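PDB 1RO5: acyl-homoserine-lactone synthase from Pseudomonas aeruginosa, which makes the quorum-sensing signal N-(3-oxododecanoyl)homoserine lactone from acyl carrier protein-bound acyl chains and S-adenosyl-L-methionine. Local coordinates for residues R70-T75 / I99-R104. Sequence-based numbering, arbitrary orientation.
Sequences RILDTT and IWELSR
Strands 70-73 and 99-104 run antiparallel as neighbours in the mixed sheet of this alpha-beta-alpha sandwich, the axes of the short segments 147° apart, with R70/S103 and L72/E101 as hydrogen-bonded pairs and I71/L102 and D73/W100 as non-hydrogen-bonded ones. Successive residues of a strand project to opposite faces, so one antiparallel pairing furnishes both surfaces of a sheet; this contact is a worked example. On one face, I71 and L102 pack against L128 of helix 118-133, and W100 reaches S132 of the same helix. I71 carries CG2 anti to its backbone N, and this methyl sits over the rim of one face of the W100 indole, 3.6 Å from CE3. Its other branch, CG1, lies alongside L102 CD2, also at 3.6 Å. Obliquely to the indole, D73 OD1 lies 3.0 Å from W100 NE1, while the same oxygen is hydrogen-bonded to Y55 OH.

The other face mixes polar groups with L72. S103 holds OG between its backbone N and carbonyl carbon (chi1 65°), and the hydroxyl oxygen receives R70 NE at 2.9 Å, nearly in the guanidinium plane. R104 CG lies over one face of that guanidinium, toward the rim, and the two arginine planes are only 24° apart. The approach of R70 NH2 to R104 NE, 4.1 Å, is probably eased by acidic neighbours: D47 and D50 form salt bridges with R70, and E45 with R104, whose NH2 also bonds to W36 O. Alongside, L72 CD1 touches E101 OE1, which accepts a hydrogen bond from M79 N.

Beyond D73 the strand gives way to a loop. There the T74 N to I99 O bond is weak at 3.3 Å, and a water spans the same two atoms, accepting from T74 N at 2.9 Å and donating to I99 O at 3.0 Å.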
loop_
_atom_site.group_PDB
_atom_site.type_symbol
_atom_site.label_atom_id
_atom_site.label_comp_id
_atom_site.label_asym_id
_atom_site.label_seq_id
_atom_site.Cartn_x
_atom_site.Cartn_y
_atom_site.Cartn_z
ATOM N N ARG A 70 -1.790 3.235 -2.034
ATOM C CA ARG A 70 -2.971 3.997 -1.618
ATOM C C ARG A 70 -3.291 3.576 -0.168
ATOM O O ARG A 70 -3.149 2.392 0.199
ATOM C CB ARG A 70 -4.129 3.635 -2.574
ATOM C CG ARG A 70 -5.441 4.266 -2.132
ATOM C CD ARG A 70 -6.538 4.106 -3.161
ATOM N NE ARG A 70 -7.082 2.725 -3.382
ATOM C CZ ARG A 70 -7.917 2.440 -4.425
ATOM N NH1 ARG A 70 -8.262 3.406 -5.300
ATOM N NH2 ARG A 70 -8.419 1.189 -4.580
ATOM N N ILE A 71 -3.781 4.509 0.613
ATOM C CA ILE A 71 -4.148 4.302 1.965
ATOM C C ILE A 71 -5.549 4.809 2.197
ATOM O O ILE A 71 -5.891 5.917 1.775
ATOM C CB ILE A 71 -3.251 5.155 2.908
ATOM C CG1 ILE A 71 -1.822 4.644 2.849
ATOM C CG2 ILE A 71 -3.706 4.959 4.360
ATOM C CD1 ILE A 71 -0.996 5.421 1.896
ATOM N N LEU A 72 -6.367 3.996 2.911
ATOM C CA LEU A 72 -7.805 4.310 3.142
ATOM C C LEU A 72 -8.061 4.098 4.602
ATOM O O LEU A 72 -7.520 3.034 5.166
ATOM C CB LEU A 72 -8.740 3.340 2.342
ATOM C CG LEU A 72 -8.735 3.614 0.849
ATOM C CD1 LEU A 72 -9.545 2.519 0.241
ATOM C CD2 LEU A 72 -9.412 4.971 0.596
ATOM N N ASP A 73 -8.825 5.021 5.232
ATOM C CA ASP A 73 -9.329 4.829 6.593
ATOM C C ASP A 73 -10.226 3.679 6.654
ATOM O O ASP A 73 -11.064 3.473 5.745
ATOM C CB ASP A 73 -10.139 6.072 7.098
ATOM C CG ASP A 73 -9.343 7.408 7.003
ATOM O OD1 ASP A 73 -8.091 7.479 7.184
ATOM O OD2 ASP A 73 -9.913 8.432 6.688
ATOM N N THR A 74 -10.183 2.961 7.787
ATOM C CA THR A 74 -11.096 1.816 7.951
ATOM C C THR A 74 -12.393 2.200 8.548
ATOM O O THR A 74 -13.307 1.340 8.724
ATOM C CB THR A 74 -10.502 0.666 8.885
ATOM O OG1 THR A 74 -10.035 1.292 10.088
ATOM C CG2 THR A 74 -9.236 0.089 8.193
ATOM N N THR A 75 -12.453 3.440 9.000
ATOM C CA THR A 75 -13.752 3.996 9.363
ATOM C C THR A 75 -14.621 4.344 8.158
ATOM O O THR A 75 -15.794 4.649 8.355
ATOM C CB THR A 75 -13.619 5.268 10.239
ATOM O OG1 THR A 75 -12.717 6.191 9.618
ATOM C CG2 THR A 75 -12.969 4.962 11.554
ATOM N N ILE A 99 -6.599 2.316 12.530
ATOM C CA ILE A 99 -6.210 1.338 11.551
ATOM C C ILE A 99 -6.539 1.873 10.103
ATOM O O ILE A 99 -7.651 2.395 9.886
ATOM C CB ILE A 99 -6.978 0.010 11.863
ATOM C CG1 ILE A 99 -6.685 -0.433 13.361
ATOM C CG2 ILE A 99 -6.695 -1.054 10.739
ATOM C CD1 ILE A 99 -7.570 -1.620 13.879
ATOM N N TRP A 100 -5.620 1.650 9.155
ATOM C CA TRP A 100 -5.748 2.049 7.791
ATOM C C TRP A 100 -5.535 0.840 6.935
ATOM O O TRP A 100 -4.891 -0.126 7.320
ATOM C CB TRP A 100 -4.638 3.089 7.469
ATOM C CG TRP A 100 -4.827 4.482 7.959
ATOM C CD1 TRP A 100 -5.955 5.039 8.452
ATOM C CD2 TRP A 100 -3.831 5.512 7.993
ATOM N NE1 TRP A 100 -5.744 6.376 8.733
ATOM C CE2 TRP A 100 -4.438 6.670 8.483
ATOM C CE3 TRP A 100 -2.477 5.554 7.676
ATOM C CZ2 TRP A 100 -3.765 7.844 8.631
ATOM C CZ3 TRP A 100 -1.819 6.700 7.810
ATOM C CH2 TRP A 100 -2.465 7.853 8.279
ATOM N N GLU A 101 -6.030 0.913 5.737
ATOM C CA GLU A 101 -5.845 -0.091 4.750
ATOM C C GLU A 101 -4.932 0.384 3.645
ATOM O O GLU A 101 -4.981 1.581 3.249
ATOM C CB GLU A 101 -7.200 -0.442 4.088
ATOM C CG GLU A 101 -6.940 -1.592 3.106
ATOM C CD GLU A 101 -7.972 -1.799 1.990
ATOM O OE1 GLU A 101 -8.499 -0.834 1.433
ATOM O OE2 GLU A 101 -8.160 -2.931 1.634
ATOM N N LEU A 102 -4.032 -0.516 3.214
ATOM C CA LEU A 102 -3.193 -0.273 2.067
ATOM C C LEU A 102 -3.783 -1.051 0.886
ATOM O O LEU A 102 -4.252 -2.223 1.039
ATOM C CB LEU A 102 -1.776 -0.755 2.292
ATOM C CG LEU A 102 -1.081 -0.351 3.576
ATOM C CD1 LEU A 102 0.252 -0.967 3.550
ATOM C CD2 LEU A 102 -1.011 1.197 3.606
ATOM N N SER A 103 -3.619 -0.464 -0.319
ATOM C CA SER A 103 -4.091 -1.090 -1.520
ATOM C C SER A 103 -3.374 -0.611 -2.726
ATOM O O SER A 103 -2.670 0.378 -2.667
ATOM C CB SER A 103 -5.635 -0.884 -1.651
ATOM O OG SER A 103 -6.008 0.462 -1.830
ATOM N N ARG A 104 -3.515 -1.285 -3.861
ATOM C CA ARG A 104 -2.915 -0.751 -5.115
ATOM C C ARG A 104 -1.409 -0.515 -5.066
ATOM O O ARG A 104 -0.948 0.531 -5.503
ATOM C CB ARG A 104 -3.660 0.512 -5.610
ATOM C CG ARG A 104 -5.152 0.299 -5.933
ATOM C CD ARG A 104 -5.266 -0.751 -7.027
ATOM N NE ARG A 104 -6.585 -0.916 -7.649
ATOM C CZ ARG A 104 -7.349 -2.043 -7.593
ATOM N NH1 ARG A 104 -6.994 -3.170 -6.929
ATOM N NH2 ARG A 104 -8.468 -2.070 -8.251
HETATM O O HOH W 1 -9.491 4.722 9.937
#